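PDB 5LGD: PfEMP1 variant 1 of strain MC from Plasmodium falciparum, which probably binds receptors on host cell surfaces, this chain being one disulfide-containing, helical DBL-clan domain of the much longer protein. Local coordinates for residues G44-C49 and K158-H163; T88-D93 and K141-D146. One frame throughout, in Å; residues are numbered along the deposited sequence.

From the N terminus, the chain runs through helix 7-29 and a loop before contact 1 begins, at the start of helix 45-70. The chain then reaches the junction of helices 82-90 and 92-103, where contact 2 begins. Both contacts are completed on helix 144-162: contact 2 at its first turn, contact 1 at its last. Contact 2 therefore closes an inner loop of 47 intervening residues, and contact 1 an outer one of 108, so the two nest without crossing. Their centres are about 28 Å apart, on opposite sides of the chain's centre. Contact 1 ties helix 144-162 covalently to helix 45-70, whereas contact 2 joins it noncovalently to the junction of helices 82-90 and 92-103.

Contact 1: G44-C49 and K158-H163; sequences GCNKKC and KCLKTH
C49 and C159 are joined by a disulfide, with C49 SG 2.0 Å from C159 SG, that links the first turn of helix 45-70 to the last turn of helix 144-162. The short helical segments run nearly antiparallel, their axes 9.0 Å apart. C49 has the largest area buried by the contact. C159 SG lies anti to its own backbone N (chi1 -159°), a setting that carries the sulfur across to C49. Cysteine suits both places because the two thiols can form the cross-link, which spans C49 CA and C159 CA 5.6 Å apart. A methyl of L160 fills in beside the bond, with L160 CD2 3.6 Å from C49 CB. The same methyl also meets N46 OD1, where the two side chains cross obliquely.

H163, the first residue after helix 144-162 to leave helical geometry, provides the other large surface. Its imidazole is sandwiched: C45 CB sits over one face in a CH-pi contact, 3.5 Å from the ring centroid, while C45 SG lies over the same face. T162 CG2 covers the opposite face, and T162 OG1 bonds back to K158 O at 3.1 Å. C49 SG approaches the ring obliquely, 3.8 Å from H163 CD2. The backbone also takes part, H163 O lying 3.2 Å from N46 CB.

A flat ring with polar atoms at its rim suits this buried place, since its faces can pack against carbon and sulfur while its nitrogens find partners. ND1 accepts from I42 N, and NE2 makes a weak bond to C32 O; C32 is itself the disulfide partner of C45. This would fit a neutral imidazole protonated on NE2, though the NE2 bond is weak. The chemistry thus implies a cross-linked bundle end, in which two disulfides and one histidine hold together two helices and the loop with C32 and I42 that precedes helix 45-70.

Contact 2: T88-D93 and K141-D146; sequences TLLMKD and KDTTID
The contact of L90 and T144 is a small, buried junction between the turn linking helices 82-90 and 92-103 and the start of helix 144-162. T144 OG1 donates to L90 O at 2.7 Å, coming from above the carbonyl plane, 48° out of it. Threonine suits this place because its short beta-hydroxyl can donate to L90 O and at once accept from a water that takes the N-H of K92, bridging the two segments a second time. The L90 side chain supplies the apolar part: L90 CD1 packs 4.0 Å from I145 CG1 and touches the T143 side chain, with L90 CD1 3.8 Å from T143 CB.

T143 is the N-cap of helix 144-162 and forms a capping box with D146. T143 N donates to D146 OD2 at 2.9 Å, while T143 OG1 accepts a weak bond from I145 N. The T143 hydroxyl also donates to D146 OD2, reaching it from the opposite face of the carboxylate to T143 N. W63 NE1 bonds to this same oxygen, and K67 forms a salt bridge with OD1.

Thus helix 45-70 backs the junction through W63, which also touches L90 and I145. Helix 7-29 packs against I145, and L95 of helix 92-103 covers L90 and T144.

Contact 1: G44-C49 and K158-H163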
ATOM      1  N   GLY B  44      13.450 -62.232   1.061  1.00 66.95           N
ATOM      2  CA  GLY B  44      13.351 -61.266   2.151  1.00 64.05           C
ATOM      3  C   GLY B  44      12.748 -59.926   1.800  1.00 64.24           C
ATOM      4  O   GLY B  44      12.661 -59.043   2.653  1.00 60.84           O
ATOM      5  N   CYS B  45      12.324 -59.759   0.550  1.00 62.08           N
ATOM      6  CA  CYS B  45      11.745 -58.504   0.094  1.00 60.63           C
ATOM      7  C   CYS B  45      10.319 -58.312   0.487  1.00 66.44           C
ATOM      8  O   CYS B  45       9.932 -57.166   0.685  1.00 66.53           O
ATOM      9  CB  CYS B  45      11.925 -58.333  -1.404  1.00 60.51           C
ATOM     10  SG  CYS B  45      13.521 -57.645  -1.866  1.00 61.52           S
ATOM     11  N   ASN B  46       9.521 -59.406   0.591  1.00 65.00           N
ATOM     12  CA  ASN B  46       8.112 -59.322   0.981  1.00 65.89           C
ATOM     13  C   ASN B  46       7.917 -58.464   2.230  1.00 68.81           C
ATOM     14  O   ASN B  46       7.114 -57.520   2.197  1.00 68.62           O
ATOM     15  CB  ASN B  46       7.499 -60.699   1.175  1.00 64.56           C
ATOM     16  CG  ASN B  46       6.206 -60.628   1.929  1.00 74.84           C
ATOM     17  OD1 ASN B  46       5.148 -60.322   1.352  1.00 73.20           O
ATOM     18  ND2 ASN B  46       6.286 -60.800   3.258  1.00 57.01           N
ATOM     19  N   LYS B  47       8.659 -58.804   3.321  1.00 64.43           N
ATOM     20  CA  LYS B  47       8.675 -58.127   4.628  1.00 63.32           C
ATOM     21  C   LYS B  47       8.845 -56.621   4.415  1.00 64.69           C
ATOM     22  O   LYS B  47       8.030 -55.841   4.906  1.00 64.61           O
ATOM     23  CB  LYS B  47       9.825 -58.692   5.499  1.00 66.06           C
ATOM     24  CG  LYS B  47       9.885 -58.140   6.922  1.00 79.02           C
ATOM     25  CD  LYS B  47      11.127 -58.611   7.670  1.00 90.81           C
ATOM     26  CE  LYS B  47      12.014 -57.464   8.098  1.00103.43           C
ATOM     27  NZ  LYS B  47      13.182 -57.939   8.891  1.00111.40           N
ATOM     28  N   LYS B  48       9.868 -56.233   3.609  1.00 58.76           N
ATOM     29  CA  LYS B  48      10.171 -54.849   3.274  1.00 55.36           C
ATOM     30  C   LYS B  48       9.068 -54.165   2.457  1.00 58.78           C
ATOM     31  O   LYS B  48       8.824 -52.989   2.696  1.00 58.03           O
ATOM     32  CB  LYS B  48      11.553 -54.738   2.597  1.00 56.89           C
ATOM     33  CG  LYS B  48      12.629 -54.256   3.556  1.00 57.73           C
ATOM     34  CD  LYS B  48      13.363 -55.385   4.241  1.00 64.78           C
ATOM     35  CE  LYS B  48      14.003 -54.889   5.515  1.00 75.02           C
ATOM     36  NZ  LYS B  48      15.173 -55.719   5.912  1.00 84.62           N
ATOM     37  N   CYS B  49       8.377 -54.879   1.540  1.00 57.57           N
ATOM     38  CA  CYS B  49       7.249 -54.303   0.789  1.00 58.96           C
ATOM     39  C   CYS B  49       6.083 -53.962   1.750  1.00 60.02           C
ATOM     40  O   CYS B  49       5.352 -53.000   1.516  1.00 55.20           O
ATOM     41  CB  CYS B  49       6.783 -55.232  -0.329  1.00 63.15           C
ATOM     42  SG  CYS B  49       8.056 -55.639  -1.548  1.00 67.48           S
ATOM     43  N   LYS B 158       2.829 -52.986  -6.263  1.00 67.73           N
ATOM     44  CA  LYS B 158       3.608 -53.643  -7.307  1.00 68.77           C
ATOM     45  C   LYS B 158       4.698 -54.502  -6.634  1.00 73.62           C
ATOM     46  O   LYS B 158       4.922 -55.642  -7.053  1.00 75.41           O
ATOM     47  CB  LYS B 158       4.215 -52.602  -8.263  1.00 70.03           C
ATOM     48  CG  LYS B 158       3.241 -52.037  -9.297  1.00 84.73           C
ATOM     49  CD  LYS B 158       3.859 -50.858 -10.060  1.00 93.16           C
ATOM     50  CE  LYS B 158       3.149 -50.553 -11.358  1.00105.69           C
ATOM     51  NZ  LYS B 158       1.889 -49.795 -11.146  1.00114.38           N
ATOM     52  N   CYS B 159       5.334 -53.952  -5.556  1.00 67.69           N
ATOM     53  CA  CYS B 159       6.351 -54.586  -4.699  1.00 66.05           C
ATOM     54  C   CYS B 159       5.809 -55.938  -4.202  1.00 72.37           C
ATOM     55  O   CYS B 159       6.476 -56.951  -4.359  1.00 73.06           O
ATOM     56  CB  CYS B 159       6.690 -53.667  -3.523  1.00 63.61           C
ATOM     57  SG  CYS B 159       8.288 -53.989  -2.730  1.00 65.52           S
ATOM     58  N   LEU B 160       4.595 -55.948  -3.635  1.00 71.26           N
ATOM     59  CA  LEU B 160       3.948 -57.165  -3.122  1.00 75.23           C
ATOM     60  C   LEU B 160       3.523 -58.178  -4.199  1.00 83.22           C
ATOM     61  O   LEU B 160       3.436 -59.369  -3.897  1.00 85.73           O
ATOM     62  CB  LEU B 160       2.750 -56.809  -2.229  1.00 76.24           C
ATOM     63  CG  LEU B 160       3.079 -56.113  -0.913  1.00 78.47           C
ATOM     64  CD1 LEU B 160       1.863 -55.431  -0.364  1.00 79.00           C
ATOM     65  CD2 LEU B 160       3.673 -57.087   0.103  1.00 80.76           C
ATOM     66  N   LYS B 161       3.232 -57.710  -5.432  1.00 80.06           N
ATOM     67  CA  LYS B 161       2.846 -58.576  -6.551  1.00 83.02           C
ATOM     68  C   LYS B 161       4.065 -59.323  -7.109  1.00 87.61           C
ATOM     69  O   LYS B 161       3.914 -60.436  -7.613  1.00 91.16           O
ATOM     70  CB  LYS B 161       2.104 -57.792  -7.646  1.00 85.56           C
ATOM     71  CG  LYS B 161       0.631 -57.584  -7.321  1.00 98.57           C
ATOM     72  CD  LYS B 161       0.057 -56.332  -7.973  1.00109.30           C
ATOM     73  CE  LYS B 161      -1.328 -56.018  -7.445  1.00119.91           C
ATOM     74  NZ  LYS B 161      -1.915 -54.815  -8.092  1.00123.58           N
ATOM     75  N   THR B 162       5.266 -58.726  -6.987  1.00 79.96           N
ATOM     76  CA  THR B 162       6.530 -59.317  -7.422  1.00 79.07           C
ATOM     77  C   THR B 162       7.108 -60.160  -6.265  1.00 82.52           C
ATOM     78  O   THR B 162       7.338 -61.366  -6.425  1.00 83.13           O
ATOM     79  CB  THR B 162       7.530 -58.217  -7.870  1.00 81.54           C
ATOM     80  OG1 THR B 162       6.914 -57.305  -8.788  1.00 84.10           O
ATOM     81  CG2 THR B 162       8.792 -58.791  -8.469  1.00 75.02           C
ATOM     82  N   HIS B 163       7.329 -59.516  -5.104  1.00 76.28           N
ATOM     83  CA  HIS B 163       7.883 -60.156  -3.915  1.00 75.26           C
ATOM     84  C   HIS B 163       6.770 -60.662  -3.008  1.00 79.71           C
ATOM     85  O   HIS B 163       6.660 -60.216  -1.872  1.00 76.95           O
ATOM     86  CB  HIS B 163       8.802 -59.182  -3.173  1.00 72.69           C
ATOM     87  CG  HIS B 163       9.821 -58.522  -4.042  1.00 73.96           C
ATOM     88  ND1 HIS B 163      10.911 -59.220  -4.530  1.00 75.50           N
ATOM     89  CD2 HIS B 163       9.901 -57.234  -4.450  1.00 73.50           C
ATOM     90  CE1 HIS B 163      11.608 -58.341  -5.229  1.00 73.27           C
ATOM     91  NE2 HIS B 163      11.042 -57.131  -5.205  1.00 72.33           N
TER

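Contact 2: T88-D93 and K141-D146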
ATOM      1  N   THR B  88      -0.744 -24.361  -4.833  1.00 36.12           N
ATOM      2  CA  THR B  88       0.291 -23.428  -5.309  1.00 34.54           C
ATOM      3  C   THR B  88       1.606 -23.707  -4.565  1.00 36.46           C
ATOM      4  O   THR B  88       2.658 -23.829  -5.177  1.00 33.96           O
ATOM      5  CB  THR B  88      -0.175 -21.963  -5.080  1.00 38.20           C
ATOM      6  OG1 THR B  88      -1.385 -21.744  -5.791  1.00 38.12           O
ATOM      7  CG2 THR B  88       0.871 -20.912  -5.514  1.00 35.60           C
ATOM      8  N   LEU B  89       1.523 -23.815  -3.240  1.00 34.39           N
ATOM      9  CA  LEU B  89       2.655 -24.009  -2.328  1.00 33.76           C
ATOM     10  C   LEU B  89       3.477 -25.283  -2.591  1.00 35.67           C
ATOM     11  O   LEU B  89       4.710 -25.312  -2.402  1.00 32.95           O
ATOM     12  CB  LEU B  89       2.036 -24.023  -0.928  1.00 33.86           C
ATOM     13  CG  LEU B  89       2.846 -23.609   0.292  1.00 37.81           C
ATOM     14  CD1 LEU B  89       3.571 -22.219   0.126  1.00 34.16           C
ATOM     15  CD2 LEU B  89       1.921 -23.622   1.515  1.00 40.21           C
ATOM     16  N   LEU B  90       2.791 -26.322  -3.064  1.00 32.63           N
ATOM     17  CA  LEU B  90       3.380 -27.640  -3.275  1.00 31.84           C
ATOM     18  C   LEU B  90       3.650 -27.988  -4.724  1.00 37.28           C
ATOM     19  O   LEU B  90       4.171 -29.066  -4.971  1.00 38.08           O
ATOM     20  CB  LEU B  90       2.517 -28.710  -2.580  1.00 32.22           C
ATOM     21  CG  LEU B  90       2.450 -28.547  -1.064  1.00 34.72           C
ATOM     22  CD1 LEU B  90       1.400 -29.437  -0.450  1.00 36.31           C
ATOM     23  CD2 LEU B  90       3.822 -28.794  -0.415  1.00 35.12           C
ATOM     24  N   MET B  91       3.379 -27.071  -5.678  1.00 35.37           N
ATOM     25  CA  MET B  91       3.737 -27.266  -7.085  1.00 36.73           C
ATOM     26  C   MET B  91       5.245 -27.549  -7.097  1.00 36.30           C
ATOM     27  O   MET B  91       5.975 -26.982  -6.276  1.00 33.04           O
ATOM     28  CB  MET B  91       3.426 -26.006  -7.923  1.00 40.50           C
ATOM     29  CG  MET B  91       1.936 -25.801  -8.208  1.00 46.18           C
ATOM     30  SD  MET B  91       1.143 -27.254  -8.958  1.00 54.30           S
ATOM     31  CE  MET B  91       1.834 -27.191 -10.675  1.00 52.38           C
ATOM     32  N   LYS B  92       5.679 -28.521  -7.920  1.00 32.36           N
ATOM     33  CA  LYS B  92       7.069 -28.987  -7.979  1.00 32.25           C
ATOM     34  C   LYS B  92       8.159 -27.882  -7.877  1.00 35.67           C
ATOM     35  O   LYS B  92       9.004 -27.983  -6.988  1.00 34.45           O
ATOM     36  CB  LYS B  92       7.304 -29.864  -9.225  1.00 34.24           C
ATOM     37  CG  LYS B  92       8.720 -30.453  -9.307  1.00 41.11           C
ATOM     38  CD  LYS B  92       8.942 -31.273 -10.584  1.00 51.56           C
ATOM     39  CE  LYS B  92       9.096 -30.461 -11.854  1.00 67.98           C
ATOM     40  NZ  LYS B  92      10.362 -29.677 -11.871  1.00 81.40           N
ATOM     41  N   ASP B  93       8.163 -26.860  -8.773  1.00 34.33           N
ATOM     42  CA  ASP B  93       9.222 -25.839  -8.775  1.00 32.75           C
ATOM     43  C   ASP B  93       9.287 -25.017  -7.496  1.00 35.19           C
ATOM     44  O   ASP B  93      10.395 -24.781  -7.004  1.00 32.68           O
ATOM     45  CB  ASP B  93       9.159 -24.925  -9.999  1.00 35.98           C
ATOM     46  CG  ASP B  93       9.237 -25.598 -11.371  1.00 47.94           C
ATOM     47  OD1 ASP B  93       9.908 -26.663 -11.489  1.00 48.55           O
ATOM     48  OD2 ASP B  93       8.667 -25.046 -12.328  1.00 56.60           O
ATOM     49  N   LYS B 141      -5.720 -35.978  -2.033  1.00 70.76           N
ATOM     50  CA  LYS B 141      -5.822 -36.471  -3.401  1.00 71.30           C
ATOM     51  C   LYS B 141      -5.674 -35.345  -4.427  1.00 71.37           C
ATOM     52  O   LYS B 141      -5.795 -35.611  -5.623  1.00 72.42           O
ATOM     53  CB  LYS B 141      -7.121 -37.301  -3.606  1.00 78.67           C
ATOM     54  CG  LYS B 141      -8.405 -36.729  -2.980  1.00 99.27           C
ATOM     55  CD  LYS B 141      -8.839 -37.509  -1.733  1.00110.50           C
ATOM     56  CE  LYS B 141      -8.682 -36.731  -0.445  1.00117.08           C
ATOM     57  NZ  LYS B 141      -7.427 -37.083   0.278  1.00119.40           N
ATOM     58  N   ASP B 142      -5.361 -34.100  -3.951  1.00 64.18           N
ATOM     59  CA  ASP B 142      -5.239 -32.907  -4.792  0.50 62.04           C
ATOM     60  C   ASP B 142      -3.801 -32.366  -4.968  1.00 62.47           C
ATOM     61  O   ASP B 142      -3.471 -31.911  -6.064  1.00 63.51           O
ATOM     62  CB  ASP B 142      -6.188 -31.788  -4.297  0.50 63.13           C
ATOM     63  CG  ASP B 142      -5.842 -31.136  -2.963  0.50 67.11           C
ATOM     64  OD1 ASP B 142      -5.890 -31.835  -1.927  0.50 66.38           O
ATOM     65  OD2 ASP B 142      -5.584 -29.914  -2.951  0.50 72.15           O
ATOM     66  N   THR B 143      -2.950 -32.361  -3.917  1.00 54.04           N
ATOM     67  CA  THR B 143      -1.587 -31.791  -4.102  1.00 50.81           C
ATOM     68  C   THR B 143      -0.514 -32.786  -4.558  1.00 53.89           C
ATOM     69  O   THR B 143      -0.785 -33.985  -4.695  1.00 55.69           O
ATOM     70  CB  THR B 143      -1.068 -31.033  -2.858  1.00 51.78           C
ATOM     71  OG1 THR B 143      -0.497 -31.953  -1.918  1.00 47.29           O
ATOM     72  CG2 THR B 143      -2.117 -30.134  -2.208  1.00 52.70           C
ATOM     73  N   THR B 144       0.716 -32.258  -4.777  1.00 46.39           N
ATOM     74  CA  THR B 144       1.955 -32.973  -5.142  1.00 45.18           C
ATOM     75  C   THR B 144       2.224 -34.121  -4.155  1.00 46.76           C
ATOM     76  O   THR B 144       2.509 -35.243  -4.587  1.00 46.49           O
ATOM     77  CB  THR B 144       3.118 -31.963  -5.162  1.00 47.49           C
ATOM     78  OG1 THR B 144       2.998 -31.127  -6.318  1.00 39.89           O
ATOM     79  CG2 THR B 144       4.505 -32.622  -5.140  1.00 48.96           C
ATOM     80  N   ILE B 145       2.129 -33.818  -2.830  1.00 40.77           N
ATOM     81  CA  ILE B 145       2.310 -34.776  -1.735  1.00 39.33           C
ATOM     82  C   ILE B 145       1.307 -35.899  -1.895  1.00 44.29           C
ATOM     83  O   ILE B 145       1.695 -37.063  -1.844  1.00 44.15           O
ATOM     84  CB  ILE B 145       2.266 -34.087  -0.337  1.00 40.44           C
ATOM     85  CG1 ILE B 145       3.343 -32.962  -0.204  1.00 38.83           C
ATOM     86  CG2 ILE B 145       2.335 -35.079   0.826  1.00 40.85           C
ATOM     87  CD1 ILE B 145       4.889 -33.382  -0.397  1.00 42.42           C
ATOM     88  N   ASP B 146       0.032 -35.554  -2.147  1.00 42.32           N
ATOM     89  CA  ASP B 146      -1.055 -36.501  -2.374  1.00 43.70           C
ATOM     90  C   ASP B 146      -0.774 -37.385  -3.627  1.00 49.91           C
ATOM     91  O   ASP B 146      -0.872 -38.610  -3.545  1.00 50.68           O
ATOM     92  CB  ASP B 146      -2.369 -35.739  -2.510  1.00 46.20           C
ATOM     93  CG  ASP B 146      -2.749 -34.961  -1.260  1.00 52.82           C
ATOM     94  OD1 ASP B 146      -3.191 -35.597  -0.275  1.00 54.44           O
ATOM     95  OD2 ASP B 146      -2.707 -33.710  -1.305  1.00 52.96           O
TER
HETATM   96  O   HOH W   1       3.946 -30.497  -9.393  1.00 63.97           O